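11S globulin (Wrightia tinctoria, PDB 5WXU) probably serves as a seed storage protein and binds the plant hormone auxin, indole-3-acetic acid. Local coordinates at residues Ile104-Gly109 with Glu176-Leu181; Ile307-Gly312 with Val457-Leu462; Ala161-Ile166 with Leu323-Lys328. All coordinates share one frame; numbering follows the deposited sequence.

In the fold
Contacts 1 and 3 lie near the middle of the chain, their centres about 11 and 12 Å from its centre; contact 3 is buried and contact 1 partly buried. Contact 2 is peripheral, about 26 Å out against a neighbouring subunit, but mostly buried, with only R311 and E461 of its touching residues exposed. Contacts 1 and 3 draw on adjacent strands of one sheet, 102-108 and 158-162, and touch through I104 CD1 and L162 CD1, 4.0 Å apart. Their chemistry differs: contact 1 combines main-chain hydrogen bonds with apolar pairs inside the first cupin unit, while contact 3 joins the two units through side-chain carbons alone. Contact 2, within the second unit, has a single direct hydrogen bond and a water bridge.

Contact 1 (Ile104-Gly109 with Glu176-Leu181); sequences IIVVQG and EKLVLL
A classic beta bulge interrupts the antiparallel pairing of 104-109 with 176-181 in the N-terminal cupin sheet; as evidence, V107 and Q108 both face V179, while the short strand axes run at 145°. E176 comes first, its CG in the crowded position between backbone N and carbonyl carbon and its chain bent at chi2, which lays E176 OE1 3.7 Å from G109 CA. At K177 the carbonyl does the work: the extended Q108 side chain, CG anti to its own N, brings Q108 NE2 to 2.9 Å from K177 O. That oxygen lies close to the amide plane of Q108, yet the donor stands 26° above the carbonyl plane and so uses no lone pair. G109 has backbone angles that call for glycine, and a CB there would clash with K177 O. L178 follows, its CG anti to N, crossing obliquely so that L178 CD1 meets V106 CG1 at 3.9 Å. V179 uses both main-chain polar atoms across the bulge: V179 N gives to Q108 O at 2.9 Å. V179 O in turn accepts from V107 N, also at 2.9 Å, while its CG1 leans on V107 CB. L180, the non-hydrogen-bonded partner of V106 next to the bulge, lies alongside it, L180 CD2 touching V106 CG2 at 3.9 Å. On their other edge, L178 and L180 bond to I87 and H85 of strand 80-87, and V107 and L181 pack on Y357 of the second cupin unit. L181 continues that register as the hydrogen-bonded partner of I105, with two nearly straight bonds; that from I105 N to L181 O spans 2.8 Å, with 175° at the hydrogen. Alongside, L181 CD2 meets I105 CD1 at 3.6 Å.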
ATOM      1  N   ILE B 104      18.555  17.765   8.242  1.00 17.58           N
ATOM      2  CA  ILE B 104      19.298  18.884   8.902  1.00 18.08           C
ATOM      3  C   ILE B 104      19.392  18.589  10.379  1.00 16.61           C
ATOM      4  O   ILE B 104      18.377  18.371  11.023  1.00 19.00           O
ATOM      5  CB  ILE B 104      18.570  20.194   8.674  1.00 18.89           C
ATOM      6  CG1 ILE B 104      18.485  20.500   7.193  1.00 20.32           C
ATOM      7  CG2 ILE B 104      19.365  21.362   9.345  1.00 20.51           C
ATOM      8  CD1 ILE B 104      17.639  21.667   6.795  1.00 23.98           C
ATOM      9  N   ILE B 105      20.601  18.530  10.940  1.00 16.87           N
ATOM     10  CA  ILE B 105      20.817  18.343  12.376  1.00 16.69           C
ATOM     11  C   ILE B 105      21.129  19.708  12.969  1.00 16.87           C
ATOM     12  O   ILE B 105      22.029  20.390  12.506  1.00 16.51           O
ATOM     13  CB  ILE B 105      21.974  17.399  12.636  1.00 20.71           C
ATOM     14  CG1 ILE B 105      21.607  16.009  12.142  1.00 22.08           C
ATOM     15  CG2 ILE B 105      22.303  17.348  14.127  1.00 22.27           C
ATOM     16  CD1 ILE B 105      22.845  15.291  11.757  1.00 25.77           C
ATOM     17  N   VAL B 106      20.337  20.128  13.915  1.00 16.85           N
ATOM     18  CA  VAL B 106      20.608  21.382  14.621  1.00 16.95           C
ATOM     19  C   VAL B 106      21.604  21.065  15.713  1.00 19.38           C
ATOM     20  O   VAL B 106      21.248  20.565  16.803  1.00 18.49           O
ATOM     21  CB  VAL B 106      19.355  22.056  15.161  1.00 18.62           C
ATOM     22  CG1 VAL B 106      19.771  23.434  15.763  1.00 19.29           C
ATOM     23  CG2 VAL B 106      18.305  22.179  14.044  1.00 20.91           C
ATOM     24  N   VAL B 107      22.856  21.453  15.447  1.00 18.77           N
ATOM     25  CA  VAL B 107      24.020  21.105  16.285  1.00 19.45           C
ATOM     26  C   VAL B 107      24.128  22.035  17.489  1.00 20.92           C
ATOM     27  O   VAL B 107      24.506  21.615  18.592  1.00 20.73           O
ATOM     28  CB  VAL B 107      25.311  21.171  15.425  1.00 23.63           C
ATOM     29  CG1 VAL B 107      26.547  21.016  16.295  1.00 24.23           C
ATOM     30  CG2 VAL B 107      25.337  20.036  14.428  1.00 24.24           C
ATOM     31  N   GLN B 108      23.712  23.277  17.286  1.00 18.88           N
ATOM     32  CA  GLN B 108      23.719  24.312  18.309  1.00 24.44           C
ATOM     33  C   GLN B 108      22.752  25.414  17.939  1.00 21.47           C
ATOM     34  O   GLN B 108      22.617  25.734  16.780  1.00 23.22           O
ATOM     35  CB  GLN B 108      25.125  24.898  18.409  1.00 23.81           C
ATOM     36  CG  GLN B 108      25.262  26.173  19.232  1.00 27.18           C
ATOM     37  CD  GLN B 108      26.696  26.729  19.179  1.00 30.19           C
ATOM     38  OE1 GLN B 108      27.635  26.028  19.575  1.00 33.89           O
ATOM     39  NE2 GLN B 108      26.866  27.987  18.716  1.00 26.18           N
ATOM     40  N   GLY B 109      22.126  26.019  18.934  1.00 19.45           N
ATOM     41  CA  GLY B 109      21.366  27.203  18.751  1.00 18.71           C
ATOM     42  C   GLY B 109      19.909  26.928  18.645  1.00 20.85           C
ATOM     43  O   GLY B 109      19.468  25.800  18.901  1.00 22.27           O
ATOM     44  N   GLU B 176      23.780  32.984  20.484  1.00 22.22           N
ATOM     45  CA  GLU B 176      24.789  32.046  19.986  1.00 21.18           C
ATOM     46  C   GLU B 176      24.504  31.649  18.527  1.00 21.18           C
ATOM     47  O   GLU B 176      23.364  31.755  18.078  1.00 21.05           O
ATOM     48  CB  GLU B 176      24.984  30.776  20.824  1.00 25.27           C
ATOM     49  CG  GLU B 176      23.851  29.764  20.790  1.00 25.88           C
ATOM     50  CD  GLU B 176      22.643  30.033  21.699  1.00 34.44           C
ATOM     51  OE1 GLU B 176      21.942  28.992  21.924  1.00 34.90           O
ATOM     52  OE2 GLU B 176      22.329  31.196  22.160  1.00 31.12           O
ATOM     53  N   LYS B 177      25.557  31.238  17.856  1.00 18.92           N
ATOM     54  CA  LYS B 177      25.436  30.904  16.406  1.00 20.50           C
ATOM     55  C   LYS B 177      24.505  29.695  16.311  1.00 20.70           C
ATOM     56  O   LYS B 177      24.513  28.826  17.185  1.00 22.79           O
ATOM     57  CB  LYS B 177      26.797  30.569  15.817  1.00 29.04           C
ATOM     58  CG  LYS B 177      27.629  31.828  15.660  1.00 32.82           C
ATOM     59  CD  LYS B 177      29.031  31.586  15.166  1.00 37.84           C
ATOM     60  CE  LYS B 177      29.655  32.913  14.754  1.00 41.84           C
ATOM     61  NZ  LYS B 177      31.120  32.795  14.516  1.00 50.18           N
ATOM     62  N   LEU B 178      23.707  29.689  15.248  1.00 18.95           N
ATOM     63  CA  LEU B 178      22.873  28.538  14.872  1.00 20.10           C
ATOM     64  C   LEU B 178      23.678  27.692  13.935  1.00 19.65           C
ATOM     65  O   LEU B 178      24.123  28.188  12.916  1.00 21.11           O
ATOM     66  CB  LEU B 178      21.651  29.053  14.232  1.00 19.19           C
ATOM     67  CG  LEU B 178      20.643  28.031  13.661  1.00 18.68           C
ATOM     68  CD1 LEU B 178      20.077  27.190  14.774  1.00 18.85           C
ATOM     69  CD2 LEU B 178      19.505  28.758  12.977  1.00 16.19           C
ATOM     70  N   VAL B 179      23.926  26.416  14.248  1.00 19.69           N
ATOM     71  CA  VAL B 179      24.879  25.609  13.478  1.00 19.20           C
ATOM     72  C   VAL B 179      24.010  24.437  12.965  1.00 18.11           C
ATOM     73  O   VAL B 179      23.401  23.744  13.784  1.00 17.69           O
ATOM     74  CB  VAL B 179      26.047  25.084  14.313  1.00 21.85           C
ATOM     75  CG1 VAL B 179      26.860  24.086  13.546  1.00 19.18           C
ATOM     76  CG2 VAL B 179      26.897  26.273  14.788  1.00 22.46           C
ATOM     77  N   LEU B 180      23.902  24.391  11.642  1.00 17.30           N
ATOM     78  CA  LEU B 180      23.183  23.316  10.931  1.00 18.78           C
ATOM     79  C   LEU B 180      24.114  22.373  10.148  1.00 19.79           C
ATOM     80  O   LEU B 180      24.889  22.796   9.280  1.00 21.80           O
ATOM     81  CB  LEU B 180      22.173  23.951   9.997  1.00 17.95           C
ATOM     82  CG  LEU B 180      21.215  25.020  10.547  1.00 17.62           C
ATOM     83  CD1 LEU B 180      20.386  25.556   9.407  1.00 19.88           C
ATOM     84  CD2 LEU B 180      20.382  24.560  11.762  1.00 17.76           C
ATOM     85  N   LEU B 181      24.016  21.071  10.399  1.00 18.12           N
ATOM     86  CA  LEU B 181      24.728  20.086   9.663  1.00 18.66           C
ATOM     87  C   LEU B 181      23.667  19.467   8.715  1.00 21.28           C
ATOM     88  O   LEU B 181      22.726  18.884   9.213  1.00 20.56           O
ATOM     89  CB  LEU B 181      25.255  18.986  10.517  1.00 22.70           C
ATOM     90  CG  LEU B 181      26.021  17.925   9.695  1.00 26.95           C
ATOM     91  CD1 LEU B 181      27.448  18.403   9.622  1.00 31.57           C
ATOM     92  CD2 LEU B 181      25.882  16.513  10.221  1.00 32.70           C
TER

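Contact 2 (Ile307-Gly312 with Val457-Leu462); sequences IYTSRG and VLDPEL. Unlike the reference sequence in segment 457-462: D459 (reference Gly).
T309 carries the direct polar link between 307-312 and 457-462. T309 CB lies 3.8 Å from V457 CB, the two side chains sliding past each other in opposite directions. From there T309 OG1, anti to the carbonyl carbon (chi1 -63°), donates to V457 O at 2.9 Å, approaching 31° above the carbonyl plane and not along a lone pair. The other branch, T309 CG2, packs 3.6 Å from V457 O and only loosely touches D459 N. Replacing T309 by an alanine removes OG1 and CG2, and would probably cost V457 O this bond and loosen the packing against V457 and, slightly, D459. V457 CG1 rests 3.5 Å from G312 C, and P460 CD presses to 3.0 Å from R311 O. That oxygen also takes a bond from a water, which donates as well to OE2 of the poorly ordered E461. On the 457-462 side, D459 OD1 accepts from E461 N at 3.0 Å, an Asx turn opening the type I beta turn D459-L462. Strand 307-309, paired in parallel with a neighbouring subunit's strand, thus meets 457-458, which pairs with 343-349 in the other sheet, so the contact bridges the two sheets of the second cupin unit.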
ATOM      1  N   ILE B 307      17.181   2.832  23.409  1.00 18.50           N
ATOM      2  CA  ILE B 307      18.044   1.868  24.077  1.00 18.17           C
ATOM      3  C   ILE B 307      18.797   2.635  25.166  1.00 18.52           C
ATOM      4  O   ILE B 307      19.351   3.672  24.904  1.00 17.95           O
ATOM      5  CB  ILE B 307      19.117   1.214  23.168  1.00 21.81           C
ATOM      6  CG1 ILE B 307      18.583   0.810  21.764  1.00 26.88           C
ATOM      7  CG2 ILE B 307      19.755   0.047  23.921  1.00 20.64           C
ATOM      8  CD1 ILE B 307      17.560  -0.264  21.743  1.00 30.61           C
ATOM      9  N   TYR B 308      18.887   2.073  26.362  1.00 17.74           N
ATOM     10  CA  TYR B 308      19.612   2.705  27.470  1.00 16.91           C
ATOM     11  C   TYR B 308      20.218   1.622  28.301  1.00 18.89           C
ATOM     12  O   TYR B 308      19.560   0.665  28.679  1.00 18.74           O
ATOM     13  CB  TYR B 308      18.701   3.519  28.335  1.00 18.06           C
ATOM     14  CG  TYR B 308      19.306   3.931  29.658  1.00 17.88           C
ATOM     15  CD1 TYR B 308      20.505   4.680  29.695  1.00 19.40           C
ATOM     16  CD2 TYR B 308      18.740   3.540  30.867  1.00 19.61           C
ATOM     17  CE1 TYR B 308      21.047   5.066  30.890  1.00 22.21           C
ATOM     18  CE2 TYR B 308      19.273   3.956  32.074  1.00 22.40           C
ATOM     19  CZ  TYR B 308      20.457   4.685  32.077  1.00 21.52           C
ATOM     20  OH  TYR B 308      20.960   5.110  33.293  1.00 23.73           O
ATOM     21  N   THR B 309      21.532   1.733  28.469  1.00 18.67           N
ATOM     22  CA  THR B 309      22.273   0.918  29.397  1.00 18.92           C
ATOM     23  C   THR B 309      22.869   1.845  30.431  1.00 19.83           C
ATOM     24  O   THR B 309      23.623   2.769  30.106  1.00 19.75           O
ATOM     25  CB  THR B 309      23.328   0.141  28.667  1.00 20.30           C
ATOM     26  OG1 THR B 309      22.701  -0.776  27.730  1.00 17.31           O
ATOM     27  CG2 THR B 309      24.203  -0.726  29.712  1.00 20.90           C
ATOM     28  N   SER B 310      22.511   1.600  31.686  1.00 18.07           N
ATOM     29  CA  SER B 310      23.010   2.376  32.774  1.00 21.10           C
ATOM     30  C   SER B 310      24.546   2.306  32.799  1.00 19.36           C
ATOM     31  O   SER B 310      25.154   1.231  32.599  1.00 20.15           O
ATOM     32  CB  SER B 310      22.390   1.796  34.044  1.00 24.44           C
ATOM     33  OG  SER B 310      22.910   2.440  35.137  1.00 31.37           O
ATOM     34  N   ARG B 311      25.157   3.478  33.002  1.00 21.96           N
ATOM     35  CA  ARG B 311      26.643   3.606  32.906  1.00 24.85           C
ATOM     36  C   ARG B 311      27.264   3.463  31.516  1.00 25.19           C
ATOM     37  O   ARG B 311      28.494   3.559  31.366  1.00 20.41           O
ATOM     38  CB  ARG B 311      27.365   2.632  33.877  1.00 31.91           C
ATOM     39  CG  ARG B 311      26.777   2.660  35.294  1.00 36.89           C
ATOM     40  CD  ARG B 311      27.577   1.849  36.293  1.00 43.85           C
ATOM     41  NE  ARG B 311      27.054   2.070  37.654  1.00 53.52           N
ATOM     42  CZ  ARG B 311      27.540   1.514  38.774  1.00 60.71           C
ATOM     43  NH1 ARG B 311      28.569   0.671  38.737  1.00 69.00           N
ATOM     44  NH2 ARG B 311      26.998   1.813  39.949  1.00 59.64           N
ATOM     45  N   GLY B 312      26.441   3.182  30.493  1.00 22.10           N
ATOM     46  CA  GLY B 312      26.930   2.960  29.161  1.00 21.43           C
ATOM     47  C   GLY B 312      26.503   4.103  28.237  1.00 21.48           C
ATOM     48  O   GLY B 312      27.321   4.689  27.564  1.00 20.69           O
ATOM     49  N   VAL B 457      24.159  -1.058  23.660  1.00 19.97           N
ATOM     50  CA  VAL B 457      25.016  -0.144  24.445  1.00 20.38           C
ATOM     51  C   VAL B 457      25.741  -0.922  25.509  1.00 18.06           C
ATOM     52  O   VAL B 457      25.094  -1.528  26.321  1.00 18.13           O
ATOM     53  CB  VAL B 457      24.243   1.060  25.051  1.00 19.34           C
ATOM     54  CG1 VAL B 457      25.225   1.990  25.775  1.00 19.10           C
ATOM     55  CG2 VAL B 457      23.606   1.847  23.920  1.00 20.72           C
ATOM     56  N   LEU B 458      27.082  -0.948  25.443  1.00 19.94           N
ATOM     57  CA  LEU B 458      27.891  -1.706  26.368  1.00 22.96           C
ATOM     58  C   LEU B 458      28.359  -0.847  27.524  1.00 23.34           C
ATOM     59  O   LEU B 458      28.928   0.200  27.331  1.00 24.15           O
ATOM     60  CB  LEU B 458      29.089  -2.365  25.698  1.00 23.46           C
ATOM     61  CG  LEU B 458      28.743  -3.282  24.538  1.00 23.15           C
ATOM     62  CD1 LEU B 458      29.907  -3.816  23.778  1.00 24.37           C
ATOM     63  CD2 LEU B 458      27.826  -4.442  25.027  1.00 23.52           C
ATOM     64  N   ASP B 459      28.192  -1.422  28.708  1.00 29.52           N
ATOM     65  CA  ASP B 459      28.665  -0.877  29.995  1.00 35.56           C
ATOM     66  C   ASP B 459      30.214  -0.951  29.960  1.00 33.27           C
ATOM     67  O   ASP B 459      30.777  -1.994  29.603  1.00 41.88           O
ATOM     68  CB  ASP B 459      28.078  -1.804  31.057  1.00 37.10           C
ATOM     69  CG  ASP B 459      27.961  -1.181  32.414  1.00 49.99           C
ATOM     70  OD1 ASP B 459      28.910  -0.482  32.878  1.00 49.22           O
ATOM     71  OD2 ASP B 459      26.924  -1.478  33.067  1.00 47.20           O
ATOM     72  N   PRO B 460      30.916   0.135  30.283  1.00 31.05           N
ATOM     73  CA  PRO B 460      32.383  -0.050  30.365  1.00 33.16           C
ATOM     74  C   PRO B 460      32.730  -0.987  31.562  1.00 39.19           C
ATOM     75  O   PRO B 460      33.692  -1.693  31.455  1.00 43.24           O
ATOM     76  CB  PRO B 460      32.917   1.357  30.562  1.00 32.95           C
ATOM     77  CG  PRO B 460      31.746   2.177  31.028  1.00 29.87           C
ATOM     78  CD  PRO B 460      30.478   1.469  30.712  1.00 29.09           C
ATOM     79  N   GLU B 461      31.880  -1.047  32.612  1.00 44.69           N
ATOM     80  CA  GLU B 461      32.126  -1.880  33.820  1.00 58.49           C
ATOM     81  C   GLU B 461      31.644  -3.373  33.737  1.00 69.09           C
ATOM     82  O   GLU B 461      31.268  -3.949  34.770  1.00 73.72           O
ATOM     83  CB  GLU B 461      31.524  -1.247  35.127  1.00 66.09           C
ATOM     84  CG  GLU B 461      31.049   0.210  35.157  1.00 66.55           C
ATOM     85  CD  GLU B 461      32.130   1.245  34.936  1.00 72.84           C
ATOM     86  OE1 GLU B 461      33.331   0.880  34.860  1.00 80.06           O
ATOM     87  OE2 GLU B 461      31.749   2.438  34.832  1.00 64.68           O
ATOM     88  N   LEU B 462      31.643  -3.997  32.549  1.00 70.37           N
ATOM     89  CA  LEU B 462      31.375  -5.455  32.420  1.00 72.02           C
ATOM     90  C   LEU B 462      32.257  -6.088  31.328  1.00 66.88           C
ATOM     91  O   LEU B 462      32.032  -7.229  30.899  1.00 67.15           O
ATOM     92  CB  LEU B 462      29.887  -5.736  32.120  1.00 73.14           C
ATOM     93  CG  LEU B 462      28.764  -5.161  33.007  1.00 70.53           C
ATOM     94  CD1 LEU B 462      27.432  -5.316  32.286  1.00 69.62           C
ATOM     95  CD2 LEU B 462      28.689  -5.809  34.387  1.00 71.14           C
TER
HETATM   96  O   HOH W   1      30.186   4.554  33.120  1.00 33.66           O

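Contact 3 (Ala161-Ile166 with Leu323-Lys328); sequences ALPAGI and LPILRK
Contact 161-166 with 323-328 lies at the seam between the two cupin units of this bicupin chain, where the end of strand 158-162 from the first unit meets the short helix 325-329 of the second. A161 CB points into the helix side and is met by three branch tips. The nearest is L326 CD2, 3.8 Å from A161 CB. I325 CG2, in the crowded position between its backbone N and carbonyl carbon, stands 4.0 Å from A161 CB, and L323 CD2 adds a looser touch at 4.3 Å. With I325 CG1 anti to N (chi1 -163°), the same side chain extends its other branch to P163, where I325 CD1 and P163 CG are 4.1 Å apart and the groups cross at about a right angle. K328 comes to that ring atom too, K328 CE lying 4.1 Å from P163 CG, its chain bent only at chi4. P163 opens a type II turn to I166, within which G165 O accepts from the indole N-H of W348 of a neighbouring subunit. A161 O is buried with no partner in the model. Between the two segments the contact is apolar packing without a hydrogen bond; polar links lie beside it, as between K328 O and R189.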
ATOM      1  N   ALA B 161      13.654  17.022   8.292  1.00 15.05           N
ATOM      2  CA  ALA B 161      13.639  16.273   7.082  1.00 15.47           C
ATOM      3  C   ALA B 161      12.937  17.023   6.032  1.00 16.88           C
ATOM      4  O   ALA B 161      11.727  17.340   6.201  1.00 18.56           O
ATOM      5  CB  ALA B 161      12.916  14.917   7.311  1.00 17.51           C
ATOM      6  N   LEU B 162      13.601  17.268   4.904  1.00 16.54           N
ATOM      7  CA  LEU B 162      12.948  18.012   3.798  1.00 18.05           C
ATOM      8  C   LEU B 162      13.098  17.348   2.450  1.00 16.42           C
ATOM      9  O   LEU B 162      14.182  16.907   2.087  1.00 17.89           O
ATOM     10  CB  LEU B 162      13.587  19.397   3.697  1.00 20.32           C
ATOM     11  CG  LEU B 162      13.344  20.345   4.891  1.00 23.69           C
ATOM     12  CD1 LEU B 162      14.097  21.661   4.841  1.00 29.88           C
ATOM     13  CD2 LEU B 162      11.884  20.639   5.033  1.00 25.85           C
ATOM     14  N   PRO B 163      12.028  17.292   1.644  1.00 17.33           N
ATOM     15  CA  PRO B 163      12.136  16.774   0.305  1.00 17.03           C
ATOM     16  C   PRO B 163      12.930  17.670  -0.630  1.00 17.19           C
ATOM     17  O   PRO B 163      13.019  18.927  -0.464  1.00 16.94           O
ATOM     18  CB  PRO B 163      10.668  16.687  -0.169  1.00 17.62           C
ATOM     19  CG  PRO B 163       9.888  16.736   1.097  1.00 19.43           C
ATOM     20  CD  PRO B 163      10.635  17.605   1.992  1.00 17.66           C
ATOM     21  N   ALA B 164      13.328  17.045  -1.729  1.00 17.18           N
ATOM     22  CA  ALA B 164      13.830  17.765  -2.894  1.00 15.34           C
ATOM     23  C   ALA B 164      12.772  18.685  -3.437  1.00 15.50           C
ATOM     24  O   ALA B 164      11.569  18.362  -3.435  1.00 15.86           O
ATOM     25  CB  ALA B 164      14.305  16.828  -4.013  1.00 16.53           C
ATOM     26  N   GLY B 165      13.212  19.863  -3.909  1.00 15.11           N
ATOM     27  CA  GLY B 165      12.343  20.769  -4.612  1.00 16.88           C
ATOM     28  C   GLY B 165      11.627  21.769  -3.769  1.00 15.83           C
ATOM     29  O   GLY B 165      10.955  22.649  -4.316  1.00 18.58           O
ATOM     30  N   ILE B 166      11.653  21.548  -2.457  1.00 16.72           N
ATOM     31  CA  ILE B 166      10.899  22.326  -1.506  1.00 16.28           C
ATOM     32  C   ILE B 166      11.759  23.542  -1.055  1.00 15.99           C
ATOM     33  O   ILE B 166      12.875  23.386  -0.614  1.00 16.56           O
ATOM     34  CB  ILE B 166      10.522  21.476  -0.311  1.00 17.03           C
ATOM     35  CG1 ILE B 166       9.541  20.379  -0.789  1.00 19.88           C
ATOM     36  CG2 ILE B 166       9.979  22.324   0.864  1.00 17.90           C
ATOM     37  CD1 ILE B 166       8.175  20.866  -1.231  1.00 23.16           C
ATOM     38  N   LEU B 323       8.613   9.427  12.572  1.00 17.93           N
ATOM     39  CA  LEU B 323       8.387  10.608  11.780  1.00 17.78           C
ATOM     40  C   LEU B 323       7.968  10.164  10.378  1.00 19.20           C
ATOM     41  O   LEU B 323       8.783   9.729   9.592  1.00 18.28           O
ATOM     42  CB  LEU B 323       9.705  11.430  11.712  1.00 17.75           C
ATOM     43  CG  LEU B 323       9.786  12.730  10.907  1.00 19.34           C
ATOM     44  CD1 LEU B 323       8.712  13.674  11.378  1.00 21.26           C
ATOM     45  CD2 LEU B 323      11.165  13.324  10.918  1.00 20.51           C
ATOM     46  N   PRO B 324       6.686  10.366   9.999  1.00 18.48           N
ATOM     47  CA  PRO B 324       6.142   9.773   8.808  1.00 18.13           C
ATOM     48  C   PRO B 324       6.779  10.124   7.510  1.00 16.89           C
ATOM     49  O   PRO B 324       6.935   9.263   6.649  1.00 16.60           O
ATOM     50  CB  PRO B 324       4.638  10.209   8.812  1.00 18.46           C
ATOM     51  CG  PRO B 324       4.387  10.565  10.167  1.00 19.46           C
ATOM     52  CD  PRO B 324       5.649  10.890  10.885  1.00 19.86           C
ATOM     53  N   ILE B 325       7.207  11.380   7.372  1.00 14.77           N
ATOM     54  CA  ILE B 325       7.808  11.866   6.097  1.00 15.23           C
ATOM     55  C   ILE B 325       9.093  11.114   5.719  1.00 14.45           C
ATOM     56  O   ILE B 325       9.453  11.031   4.553  1.00 14.80           O
ATOM     57  CB  ILE B 325       8.039  13.393   6.126  1.00 16.35           C
ATOM     58  CG1 ILE B 325       8.238  13.915   4.708  1.00 16.26           C
ATOM     59  CG2 ILE B 325       9.102  13.788   7.113  1.00 17.85           C
ATOM     60  CD1 ILE B 325       8.313  15.442   4.655  1.00 16.96           C
ATOM     61  N   LEU B 326       9.724  10.513   6.713  1.00 13.66           N
ATOM     62  CA  LEU B 326      10.902   9.677   6.436  1.00 15.23           C
ATOM     63  C   LEU B 326      10.648   8.483   5.564  1.00 15.79           C
ATOM     64  O   LEU B 326      11.527   8.029   4.859  1.00 16.39           O
ATOM     65  CB  LEU B 326      11.578   9.229   7.717  1.00 16.17           C
ATOM     66  CG  LEU B 326      12.199  10.324   8.623  1.00 16.88           C
ATOM     67  CD1 LEU B 326      12.815   9.764   9.879  1.00 16.75           C
ATOM     68  CD2 LEU B 326      13.220  11.205   7.883  1.00 17.78           C
ATOM     69  N   ARG B 327       9.405   7.980   5.554  1.00 16.98           N
ATOM     70  CA  ARG B 327       9.079   6.877   4.670  1.00 18.45           C
ATOM     71  C   ARG B 327       9.196   7.275   3.214  1.00 19.16           C
ATOM     72  O   ARG B 327       9.782   6.560   2.433  1.00 18.20           O
ATOM     73  CB  ARG B 327       7.646   6.417   4.957  1.00 21.85           C
ATOM     74  CG  ARG B 327       7.135   5.282   4.113  1.00 26.72           C
ATOM     75  CD  ARG B 327       7.674   4.008   4.605  1.00 31.44           C
ATOM     76  NE  ARG B 327       7.053   2.853   3.978  1.00 42.39           N
ATOM     77  CZ  ARG B 327       7.584   1.635   4.015  1.00 46.06           C
ATOM     78  NH1 ARG B 327       8.738   1.425   4.642  1.00 51.12           N
ATOM     79  NH2 ARG B 327       6.981   0.628   3.405  1.00 49.97           N
ATOM     80  N   LYS B 328       8.735   8.471   2.853  1.00 16.60           N
ATOM     81  CA  LYS B 328       8.803   9.016   1.469  1.00 21.04           C
ATOM     82  C   LYS B 328      10.265   9.314   1.108  1.00 19.79           C
ATOM     83  O   LYS B 328      10.724   9.031  -0.010  1.00 18.92           O
ATOM     84  CB  LYS B 328       8.021  10.340   1.454  1.00 25.02           C
ATOM     85  CG  LYS B 328       8.122  11.285   0.236  1.00 33.76           C
ATOM     86  CD  LYS B 328       7.369  12.601   0.529  1.00 39.68           C
ATOM     87  CE  LYS B 328       7.632  13.720  -0.491  1.00 45.24           C
ATOM     88  NZ  LYS B 328       6.977  13.484  -1.816  1.00 51.14           N
TER